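Local coordinates for protein aldehyde dehydrogenase (Staphylococcus aureus, PDB 6K10) that oxidises 4,4'-diaponeurosporen-4-al to 4,4'-diaponeurosporenoic acid with NAD+, a step in the biosynthesis of the carotenoid staphyloxanthin, at residues 101-106 and 436-441; 287-292 and 322-327; 296-301 and 318-323. The protein carries 1 engineered substitution. One frame throughout, in Å; residues are numbered along the deposited sequence.

Interaction 1: residues 101-106 and 436-441; sequences FPTKSY and SYIFKS. With EDO (1,2-ethanediol), chain B.
Strands 104-118 and 432-439 pair here as antiparallel neighbours in the arm that aldehyde dehydrogenases use for oligomerisation. Four backbone hydrogen bonds join them. Lys104 and Phe439 form one hydrogen-bonded pair: Lys104 N reaches Phe439 O at 2.8 Å and is almost straight (176°), and Phe439 N returns to Lys104 O. Tyr106 and Tyr437 form the second such pair. Tyr106 N meets Tyr437 O nearly along the C=O axis, but its N-H is bent to 141°. Ser105 and Ile438 lie between them as the non-hydrogen-bonded pair, and Ile438 CA sits 3.1 Å from Lys104 O in a CA-H...O contact.

The aromatic contacts lie on the face that carries Lys104, Tyr106, Tyr437 and Phe439. The two tyrosine rings are near parallel but slid apart, with planes at 25° and little overlap. Tyr437 takes the crowded first torsion. Its ring lies with one face against Tyr106 CB, a CH-pi contact of 3.8 Å to the centroid.

Ser105 and Ile438 point to the other face. Beside them Thr103 CG2 touches Ile438 CB at 3.5 Å. Strand 436-439 also pairs in parallel with a strand of the second subunit, so the sheet crosses the dimer interface. Beyond the strand end, an ethanediol, probably from the crystallisation liquor, is hydrogen-bonded through O2 to Ser441 OG at 3.2 Å.

Interaction 2: residues 287-292 and 322-327; sequences PDYGRI and ERYIEP
The loop before helix 295-307 docks here on the start of strand 324-330, beside a G1 beta bulge in which Arg323 and Tyr324 both face Asp319. Two hydrogen bonds tie Ile292 to Arg323. Ile292 N donates to Arg323 O at 2.9 Å. Arg323 NE donates back to Ile292 O at 2.7 Å, nearly straight and in the plane of both the guanidinium and the carbonyl.

Arg291 makes the salt bridge. It comes side-on to Glu322, with NE and NH2 both on the single oxygen OE1. Arg291 NH2 lies 2.9 Å from Glu322 OE1, closer than NE. Glu322 OE1 offers its anti lone pair to Arg291 NE and is met by NH2 nearly along its C-O axis. Guanidinium and carboxylate are nearly coplanar, 15° apart. Tyr324 CD1 sits over the centre of one guanidinium face, 3.6 Å from Arg291 CZ. The ring plane is steeply inclined to the guanidinium, so this is not a flat stack.

Tyr289 points its CG anti to the backbone N, which carries the ring across to the strand. Its ring edge meets Tyr324 CE1, and Pro327 CD packs against CZ. Tyr289 OH donates to Ile325 O at 2.6 Å, with that oxygen in the plane of the ring.

The second shell fixes these groups. A bend at chi2 (-68°) folds Arg291 back, so that NH1 also donates to Gly290 O, from above that carbonyl plane. Gln284 holds the other carboxylate oxygen of Glu322, OE2. Helix 295-307 lies against Ile292 and Ile325 through Leu301. A water bridges the two backbones, donating to Gly290 O and accepting from Ile325 N.

Interaction 3: residues 296-301 and 318-323; sequences KHYHRL and SDEDER
Tyr298 carries the tight part of this contact and His299 the loose part. Tyr298 is buried and projects from helix 295-307 into the turn that follows strand 318-319. Its CG stands anti to the backbone N (chi1 171°), which carries the ring toward the turn. The ring lies among the backbones of Asp319, Glu320 and Arg323. Tyr298 CD1 is 3.8 Å from Arg323 CA, and Tyr298 CZ is 3.5 Å from Glu320 CA. The hydroxyl ends at the strand, with Tyr298 OH 3.3 Å from Ser318 CB. Tyr298 OH is also 3.0 Å from Glu320 N, but the angle is too poor for a hydrogen bond. Tyr298 is therefore held mainly by packing. Ile292 and Ile325 touch it as well.

On the solvent side, the side chains of His299 and Glu320 form one polar link. The Glu320 chain is extended beyond CG and crosses Tyr298 at about a right angle, with Glu320 CG 3.7 Å from Tyr298 CE2. It then presents Glu320 OE1 to His299 NE2 at 2.4 Å, a very short hydrogen bond. OE1 lies near the imidazole plane and uses its anti lone pair, while the carboxylate is turned 79° from the ring. The negative charge would probably favour a protonated histidine.

The turn has its own brace: Asp319 OD1 accepts from Asp321 N, and Gln284 holds OD2. This is an Asx turn in the link between antiparallel strands 318-319 and 324-330, with helix 295-307 packed against it mainly through Tyr298.

Interactions 2 and 3 form one continuous patch, their centres 9 Å apart. They share Glu322 and Arg323, and strands 318-319 and 324-330 are neighbours in one sheet. Tyr324 N lies 2.9 Å from Asp319 O, a probable hydrogen bond. Helix 295-307 supplies one segment of interaction 3 and also packs on interaction 2: Ile325 CD1 meets Leu301 CB at 3.4 Å. Interaction 1 belongs to a different sheet, in the arm at the dimer interface. Its centre is about 60 Å from that of interaction 2 and about 62 Å from that of interaction 3, on the opposite side of the chain's centre. All three lie away from the predicted active-site positions, Glu217 and 251, the second carrying the engineered Ser251.

Interaction 1: residues 101-106 and 436-441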
loop_
_atom_site.group_PDB
_atom_site.type_symbol
_atom_site.label_atom_id
_atom_site.label_comp_id
_atom_site.label_asym_id
_atom_site.label_seq_id
_atom_site.Cartn_x
_atom_site.Cartn_y
_atom_site.Cartn_z
ATOM N N PHE A 101 14.801 23.947 -9.750
ATOM C CA PHE A 101 15.071 24.265 -11.151
ATOM C C PHE A 101 16.585 24.315 -11.366
ATOM O O PHE A 101 17.306 24.857 -10.528
ATOM C CB PHE A 101 14.409 25.597 -11.532
ATOM C CG PHE A 101 14.533 25.951 -12.986
ATOM C CD1 PHE A 101 15.658 26.599 -13.467
ATOM C CD2 PHE A 101 13.518 25.635 -13.873
ATOM C CE1 PHE A 101 15.772 26.916 -14.808
ATOM C CE2 PHE A 101 13.624 25.953 -15.213
ATOM C CZ PHE A 101 14.752 26.595 -15.680
ATOM N N PRO A 102 17.083 23.765 -12.490
ATOM C CA PRO A 102 16.433 23.235 -13.697
ATOM C C PRO A 102 16.015 21.762 -13.668
ATOM O O PRO A 102 15.877 21.165 -14.737
ATOM C CB PRO A 102 17.515 23.427 -14.757
ATOM C CG PRO A 102 18.780 23.190 -14.001
ATOM C CD PRO A 102 18.551 23.747 -12.618
ATOM N N THR A 103 15.815 21.185 -12.487
ATOM C CA THR A 103 15.431 19.782 -12.412
ATOM C C THR A 103 14.044 19.563 -13.012
ATOM O O THR A 103 13.134 20.375 -12.829
ATOM C CB THR A 103 15.457 19.306 -10.958
ATOM O OG1 THR A 103 16.734 19.608 -10.380
ATOM C CG2 THR A 103 15.209 17.815 -10.870
ATOM N N LYS A 104 13.898 18.465 -13.751
ATOM C CA LYS A 104 12.614 17.996 -14.255
ATOM C C LYS A 104 12.242 16.726 -13.504
ATOM O O LYS A 104 13.091 15.859 -13.285
ATOM C CB LYS A 104 12.673 17.705 -15.760
ATOM C CG LYS A 104 13.109 18.873 -16.633
ATOM C CD LYS A 104 12.475 20.186 -16.211
ATOM C CE LYS A 104 13.176 21.359 -16.877
ATOM N NZ LYS A 104 12.809 22.658 -16.249
ATOM N N SER A 105 10.975 16.608 -13.111
ATOM C CA SER A 105 10.522 15.511 -12.262
ATOM C C SER A 105 9.491 14.661 -12.992
ATOM O O SER A 105 8.631 15.184 -13.704
ATOM C CB SER A 105 9.945 16.039 -10.946
ATOM O OG SER A 105 10.892 16.843 -10.262
ATOM N N TYR A 106 9.576 13.345 -12.790
ATOM C CA TYR A 106 8.727 12.376 -13.471
ATOM C C TYR A 106 8.376 11.231 -12.538
ATOM O O TYR A 106 9.057 10.982 -11.542
ATOM C CB TYR A 106 9.400 11.797 -14.725
ATOM C CG TYR A 106 9.989 12.824 -15.654
ATOM C CD1 TYR A 106 9.220 13.401 -16.653
ATOM C CD2 TYR A 106 11.315 13.220 -15.531
ATOM C CE1 TYR A 106 9.753 14.344 -17.507
ATOM C CE2 TYR A 106 11.855 14.163 -16.379
ATOM C CZ TYR A 106 11.074 14.721 -17.362
ATOM O OH TYR A 106 11.614 15.661 -18.206
ATOM N N SER A 436 9.651 7.277 -8.987
ATOM C CA SER A 436 10.030 8.669 -9.174
ATOM C C SER A 436 11.418 8.758 -9.784
ATOM O O SER A 436 12.320 7.999 -9.423
ATOM C CB SER A 436 10.020 9.411 -7.839
ATOM O OG SER A 436 8.727 9.431 -7.273
ATOM N N TYR A 437 11.601 9.693 -10.709
ATOM C CA TYR A 437 12.948 9.994 -11.158
ATOM C C TYR A 437 13.011 11.425 -11.667
ATOM O O TYR A 437 12.004 12.000 -12.090
ATOM C CB TYR A 437 13.443 9.005 -12.222
ATOM C CG TYR A 437 12.786 9.112 -13.579
ATOM C CD1 TYR A 437 11.651 8.372 -13.882
ATOM C CD2 TYR A 437 13.322 9.927 -14.567
ATOM C CE1 TYR A 437 11.056 8.457 -15.127
ATOM C CE2 TYR A 437 12.734 10.020 -15.812
ATOM C CZ TYR A 437 11.604 9.283 -16.088
ATOM O OH TYR A 437 11.021 9.377 -17.332
ATOM N N ILE A 438 14.208 11.998 -11.597
ATOM C CA ILE A 438 14.441 13.359 -12.045
ATOM C C ILE A 438 15.456 13.344 -13.177
ATOM O O ILE A 438 16.154 12.355 -13.415
ATOM C CB ILE A 438 14.926 14.279 -10.905
ATOM C CG1 ILE A 438 16.220 13.739 -10.299
ATOM C CG2 ILE A 438 13.854 14.427 -9.846
ATOM C CD1 ILE A 438 16.941 14.723 -9.407
ATOM N N PHE A 439 15.518 14.466 -13.883
ATOM C CA PHE A 439 16.557 14.746 -14.859
ATOM C C PHE A 439 17.076 16.149 -14.599
ATOM O O PHE A 439 16.290 17.076 -14.375
ATOM C CB PHE A 439 16.028 14.628 -16.301
ATOM C CG PHE A 439 16.982 15.146 -17.343
ATOM C CD1 PHE A 439 17.940 14.313 -17.900
ATOM C CD2 PHE A 439 16.916 16.463 -17.774
ATOM C CE1 PHE A 439 18.818 14.784 -18.860
ATOM C CE2 PHE A 439 17.793 16.941 -18.731
ATOM C CZ PHE A 439 18.743 16.101 -19.275
ATOM N N LYS A 440 18.397 16.307 -14.610
ATOM C CA LYS A 440 18.998 17.632 -14.515
ATOM C C LYS A 440 20.084 17.749 -15.570
ATOM O O LYS A 440 21.023 16.948 -15.589
ATOM C CB LYS A 440 19.564 17.908 -13.118
ATOM C CG LYS A 440 19.995 19.357 -12.939
ATOM C CD LYS A 440 20.006 19.785 -11.481
ATOM C CE LYS A 440 21.261 19.328 -10.765
ATOM N NZ LYS A 440 21.283 19.803 -9.353
ATOM N N SER A 441 19.946 18.745 -16.443
ATOM C CA SER A 441 20.887 18.927 -17.538
ATOM C C SER A 441 22.304 19.133 -17.015
ATOM O O SER A 441 22.527 19.859 -16.043
ATOM C CB SER A 441 20.468 20.123 -18.395
ATOM O OG SER A 441 21.491 20.478 -19.309
HETATM C C1 EDO B . 22.127 17.336 -20.388
HETATM O O1 EDO B . 21.985 16.158 -19.588
HETATM C C2 EDO B . 21.158 17.292 -21.561
HETATM O O2 EDO B . 20.521 18.568 -21.675
#

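Interaction 2: residues 287-292 and 322-327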
loop_
_atom_site.group_PDB
_atom_site.type_symbol
_atom_site.label_atom_id
_atom_site.label_comp_id
_atom_site.label_asym_id
_atom_site.label_seq_id
_atom_site.Cartn_x
_atom_site.Cartn_y
_atom_site.Cartn_z
ATOM N N PRO A 287 -36.477 -18.529 -9.204
ATOM C CA PRO A 287 -35.278 -18.642 -10.042
ATOM C C PRO A 287 -34.273 -17.525 -9.826
ATOM O O PRO A 287 -33.255 -17.485 -10.526
ATOM C CB PRO A 287 -35.862 -18.582 -11.457
ATOM C CG PRO A 287 -37.000 -17.620 -11.308
ATOM C CD PRO A 287 -37.586 -17.881 -9.928
ATOM N N ASP A 288 -34.535 -16.622 -8.885
ATOM C CA ASP A 288 -33.696 -15.459 -8.635
ATOM C C ASP A 288 -32.864 -15.609 -7.369
ATOM O O ASP A 288 -32.211 -14.648 -6.948
ATOM C CB ASP A 288 -34.569 -14.208 -8.539
ATOM C CG ASP A 288 -35.383 -13.975 -9.792
ATOM O OD1 ASP A 288 -34.895 -14.314 -10.890
ATOM O OD2 ASP A 288 -36.524 -13.482 -9.677
ATOM N N TYR A 289 -32.873 -16.786 -6.754
ATOM C CA TYR A 289 -32.271 -16.986 -5.447
ATOM C C TYR A 289 -31.272 -18.131 -5.507
ATOM O O TYR A 289 -31.557 -19.185 -6.083
ATOM C CB TYR A 289 -33.349 -17.263 -4.397
ATOM C CG TYR A 289 -32.811 -17.388 -2.997
ATOM C CD1 TYR A 289 -32.194 -16.312 -2.374
ATOM C CD2 TYR A 289 -32.928 -18.578 -2.295
ATOM C CE1 TYR A 289 -31.700 -16.422 -1.091
ATOM C CE2 TYR A 289 -32.442 -18.697 -1.017
ATOM C CZ TYR A 289 -31.828 -17.618 -0.421
ATOM O OH TYR A 289 -31.347 -17.746 0.855
ATOM N N GLY A 290 -30.104 -17.919 -4.898
ATOM C CA GLY A 290 -28.984 -18.827 -5.027
ATOM C C GLY A 290 -28.970 -19.917 -3.972
ATOM O O GLY A 290 -29.906 -20.088 -3.188
ATOM N N ARG A 291 -27.869 -20.670 -3.962
ATOM C CA ARG A 291 -27.695 -21.817 -3.084
ATOM C C ARG A 291 -26.326 -21.758 -2.417
ATOM O O ARG A 291 -25.431 -21.030 -2.849
ATOM C CB ARG A 291 -27.838 -23.138 -3.856
ATOM C CG ARG A 291 -29.192 -23.332 -4.523
ATOM C CD ARG A 291 -30.281 -23.523 -3.486
ATOM N NE ARG A 291 -31.580 -23.835 -4.080
ATOM C CZ ARG A 291 -32.473 -22.920 -4.445
ATOM N NH1 ARG A 291 -32.214 -21.630 -4.279
ATOM N NH2 ARG A 291 -33.630 -23.298 -4.972
ATOM N N ILE A 292 -26.170 -22.553 -1.361
ATOM C CA ILE A 292 -24.925 -22.584 -0.600
ATOM C C ILE A 292 -23.879 -23.387 -1.366
ATOM O O ILE A 292 -24.197 -24.370 -2.044
ATOM C CB ILE A 292 -25.177 -23.155 0.811
ATOM C CG1 ILE A 292 -26.343 -22.418 1.477
ATOM C CG2 ILE A 292 -23.934 -23.034 1.675
ATOM C CD1 ILE A 292 -26.166 -20.906 1.534
ATOM N N GLU A 322 -30.604 -29.695 -2.174
ATOM C CA GLU A 322 -30.334 -28.567 -3.052
ATOM C C GLU A 322 -29.300 -27.614 -2.473
ATOM O O GLU A 322 -28.993 -26.596 -3.103
ATOM C CB GLU A 322 -31.631 -27.800 -3.339
ATOM C CG GLU A 322 -32.397 -28.280 -4.557
ATOM C CD GLU A 322 -33.637 -27.446 -4.819
ATOM O OE1 GLU A 322 -33.523 -26.202 -4.863
ATOM O OE2 GLU A 322 -34.728 -28.033 -4.979
ATOM N N ARG A 323 -28.748 -27.927 -1.297
ATOM C CA ARG A 323 -27.937 -26.983 -0.528
ATOM C C ARG A 323 -28.670 -25.652 -0.388
ATOM O O ARG A 323 -28.098 -24.573 -0.552
ATOM C CB ARG A 323 -26.549 -26.810 -1.147
ATOM C CG ARG A 323 -25.808 -28.132 -1.310
ATOM C CD ARG A 323 -24.324 -27.940 -1.567
ATOM N NE ARG A 323 -24.050 -27.013 -2.661
ATOM C CZ ARG A 323 -23.833 -27.387 -3.917
ATOM N NH1 ARG A 323 -23.587 -26.477 -4.848
ATOM N NH2 ARG A 323 -23.862 -28.672 -4.243
ATOM N N TYR A 324 -29.959 -25.744 -0.080
ATOM C CA TYR A 324 -30.860 -24.602 -0.036
ATOM C C TYR A 324 -31.072 -24.150 1.399
ATOM O O TYR A 324 -31.294 -24.976 2.292
ATOM C CB TYR A 324 -32.206 -24.957 -0.668
ATOM C CG TYR A 324 -33.307 -23.970 -0.357
ATOM C CD1 TYR A 324 -33.340 -22.721 -0.964
ATOM C CD2 TYR A 324 -34.315 -24.287 0.546
ATOM C CE1 TYR A 324 -34.346 -21.817 -0.682
ATOM C CE2 TYR A 324 -35.326 -23.390 0.833
ATOM C CZ TYR A 324 -35.335 -22.155 0.216
ATOM O OH TYR A 324 -36.338 -21.252 0.494
ATOM N N ILE A 325 -31.011 -22.840 1.616
ATOM C CA ILE A 325 -31.371 -22.236 2.891
ATOM C C ILE A 325 -32.238 -21.020 2.605
ATOM O O ILE A 325 -31.824 -20.115 1.870
ATOM C CB ILE A 325 -30.142 -21.852 3.726
ATOM C CG1 ILE A 325 -29.364 -23.113 4.093
ATOM C CG2 ILE A 325 -30.566 -21.103 4.982
ATOM C CD1 ILE A 325 -28.235 -22.879 5.025
ATOM N N GLU A 326 -33.436 -21.009 3.177
ATOM C CA GLU A 326 -34.386 -19.933 2.960
ATOM C C GLU A 326 -33.888 -18.639 3.602
ATOM O O GLU A 326 -33.211 -18.670 4.633
ATOM C CB GLU A 326 -35.739 -20.323 3.552
ATOM C CG GLU A 326 -36.885 -19.385 3.239
ATOM C CD GLU A 326 -38.166 -19.791 3.941
ATOM O OE1 GLU A 326 -39.246 -19.317 3.531
ATOM O OE2 GLU A 326 -38.093 -20.581 4.905
ATOM N N PRO A 327 -34.191 -17.487 3.000
ATOM C CA PRO A 327 -33.942 -16.214 3.685
ATOM C C PRO A 327 -34.579 -16.214 5.065
ATOM O O PRO A 327 -35.771 -16.490 5.219
ATOM C CB PRO A 327 -34.592 -15.186 2.755
ATOM C CG PRO A 327 -34.436 -15.785 1.409
ATOM C CD PRO A 327 -34.614 -17.277 1.604
HETATM O O HOH W 1 -29.977 -20.924 -0.552
#

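Interaction 3: residues 296-301 and 318-323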
loop_
_atom_site.group_PDB
_atom_site.type_symbol
_atom_site.label_atom_id
_atom_site.label_comp_id
_atom_site.label_asym_id
_atom_site.label_seq_id
_atom_site.Cartn_x
_atom_site.Cartn_y
_atom_site.Cartn_z
ATOM N N LYS A 296 -20.339 -28.469 3.513
ATOM C CA LYS A 296 -19.715 -27.980 4.740
ATOM C C LYS A 296 -20.297 -26.632 5.148
ATOM O O LYS A 296 -20.688 -26.435 6.303
ATOM C CB LYS A 296 -18.200 -27.883 4.563
ATOM C CG LYS A 296 -17.492 -27.220 5.738
ATOM C CD LYS A 296 -17.784 -27.953 7.039
ATOM C CE LYS A 296 -16.978 -27.386 8.193
ATOM N NZ LYS A 296 -17.333 -28.041 9.484
ATOM N N HIS A 297 -20.366 -25.688 4.207
ATOM C CA HIS A 297 -20.937 -24.383 4.526
ATOM C C HIS A 297 -22.439 -24.470 4.751
ATOM O O HIS A 297 -22.987 -23.709 5.556
ATOM C CB HIS A 297 -20.616 -23.382 3.417
ATOM C CG HIS A 297 -19.237 -22.806 3.506
ATOM N ND1 HIS A 297 -18.847 -21.968 4.529
ATOM C CD2 HIS A 297 -18.157 -22.951 2.705
ATOM C CE1 HIS A 297 -17.586 -21.619 4.352
ATOM N NE2 HIS A 297 -17.144 -22.201 3.251
ATOM N N TYR A 298 -23.117 -25.384 4.054
ATOM C CA TYR A 298 -24.537 -25.596 4.304
ATOM C C TYR A 298 -24.774 -26.038 5.744
ATOM O O TYR A 298 -25.664 -25.519 6.427
ATOM C CB TYR A 298 -25.096 -26.626 3.320
ATOM C CG TYR A 298 -26.504 -27.068 3.648
ATOM C CD1 TYR A 298 -27.602 -26.351 3.191
ATOM C CD2 TYR A 298 -26.735 -28.200 4.418
ATOM C CE1 TYR A 298 -28.889 -26.749 3.494
ATOM C CE2 TYR A 298 -28.015 -28.604 4.727
ATOM C CZ TYR A 298 -29.088 -27.877 4.263
ATOM O OH TYR A 298 -30.364 -28.285 4.572
ATOM N N HIS A 299 -23.981 -26.998 6.222
ATOM C CA HIS A 299 -24.147 -27.476 7.591
ATOM C C HIS A 299 -23.689 -26.440 8.607
ATOM O O HIS A 299 -24.245 -26.366 9.709
ATOM C CB HIS A 299 -23.390 -28.790 7.780
ATOM C CG HIS A 299 -24.036 -29.955 7.099
ATOM N ND1 HIS A 299 -23.313 -30.932 6.448
ATOM C CD2 HIS A 299 -25.337 -30.302 6.970
ATOM C CE1 HIS A 299 -24.143 -31.829 5.945
ATOM N NE2 HIS A 299 -25.377 -31.470 6.248
ATOM N N ARG A 300 -22.675 -25.643 8.264
ATOM C CA ARG A 300 -22.302 -24.518 9.113
ATOM C C ARG A 300 -23.490 -23.592 9.338
ATOM O O ARG A 300 -23.718 -23.116 10.456
ATOM C CB ARG A 300 -21.142 -23.750 8.481
ATOM C CG ARG A 300 -20.715 -22.517 9.255
ATOM C CD ARG A 300 -19.595 -21.780 8.535
ATOM N NE ARG A 300 -20.017 -21.251 7.240
ATOM C CZ ARG A 300 -20.730 -20.139 7.082
ATOM N NH1 ARG A 300 -21.066 -19.733 5.865
ATOM N NH2 ARG A 300 -21.112 -19.434 8.140
ATOM N N LEU A 301 -24.274 -23.346 8.288
ATOM C CA LEU A 301 -25.378 -22.400 8.387
ATOM C C LEU A 301 -26.620 -23.029 9.014
ATOM O O LEU A 301 -27.348 -22.352 9.749
ATOM C CB LEU A 301 -25.696 -21.831 7.004
ATOM C CG LEU A 301 -24.703 -20.816 6.435
ATOM C CD1 LEU A 301 -24.872 -20.681 4.930
ATOM C CD2 LEU A 301 -24.890 -19.471 7.118
ATOM N N SER A 318 -34.884 -25.263 5.078
ATOM C CA SER A 318 -33.665 -25.698 4.417
ATOM C C SER A 318 -33.944 -26.986 3.660
ATOM O O SER A 318 -34.906 -27.704 3.945
ATOM C CB SER A 318 -32.523 -25.901 5.419
ATOM O OG SER A 318 -32.901 -26.810 6.439
ATOM N N ASP A 319 -33.090 -27.262 2.676
ATOM C CA ASP A 319 -33.154 -28.518 1.934
ATOM C C ASP A 319 -31.727 -28.910 1.585
ATOM O O ASP A 319 -31.084 -28.258 0.756
ATOM C CB ASP A 319 -34.019 -28.388 0.683
ATOM C CG ASP A 319 -34.269 -29.725 0.002
ATOM O OD1 ASP A 319 -33.680 -30.739 0.433
ATOM O OD2 ASP A 319 -35.062 -29.766 -0.961
ATOM N N GLU A 320 -31.242 -29.976 2.222
ATOM C CA GLU A 320 -29.865 -30.417 2.025
ATOM C C GLU A 320 -29.614 -30.848 0.585
ATOM O O GLU A 320 -28.528 -30.613 0.041
ATOM C CB GLU A 320 -29.563 -31.559 2.994
ATOM C CG GLU A 320 -28.106 -31.948 3.115
ATOM C CD GLU A 320 -27.893 -32.965 4.220
ATOM O OE1 GLU A 320 -26.918 -32.826 4.987
ATOM O OE2 GLU A 320 -28.715 -33.898 4.330
ATOM N N ASP A 321 -30.608 -31.472 -0.052
ATOM C CA ASP A 321 -30.425 -32.011 -1.396
ATOM C C ASP A 321 -30.179 -30.927 -2.438
ATOM O O ASP A 321 -29.609 -31.220 -3.493
ATOM C CB ASP A 321 -31.642 -32.845 -1.792
ATOM C CG ASP A 321 -31.830 -34.057 -0.901
ATOM O OD1 ASP A 321 -30.836 -34.513 -0.297
ATOM O OD2 ASP A 321 -32.972 -34.553 -0.805
ATOM N N GLU A 322 -30.604 -29.695 -2.174
ATOM C CA GLU A 322 -30.334 -28.567 -3.052
ATOM C C GLU A 322 -29.300 -27.614 -2.473
ATOM O O GLU A 322 -28.993 -26.596 -3.103
ATOM C CB GLU A 322 -31.631 -27.800 -3.339
ATOM C CG GLU A 322 -32.397 -28.280 -4.557
ATOM C CD GLU A 322 -33.637 -27.446 -4.819
ATOM O OE1 GLU A 322 -33.523 -26.202 -4.863
ATOM O OE2 GLU A 322 -34.728 -28.033 -4.979
ATOM N N ARG A 323 -28.748 -27.927 -1.297
ATOM C CA ARG A 323 -27.937 -26.983 -0.528
ATOM C C ARG A 323 -28.670 -25.652 -0.388
ATOM O O ARG A 323 -28.098 -24.573 -0.552
ATOM C CB ARG A 323 -26.549 -26.810 -1.147
ATOM C CG ARG A 323 -25.808 -28.132 -1.310
ATOM C CD ARG A 323 -24.324 -27.940 -1.567
ATOM N NE ARG A 323 -24.050 -27.013 -2.661
ATOM C CZ ARG A 323 -23.833 -27.387 -3.917
ATOM N NH1 ARG A 323 -23.587 -26.477 -4.848
ATOM N NH2 ARG A 323 -23.862 -28.672 -4.243
#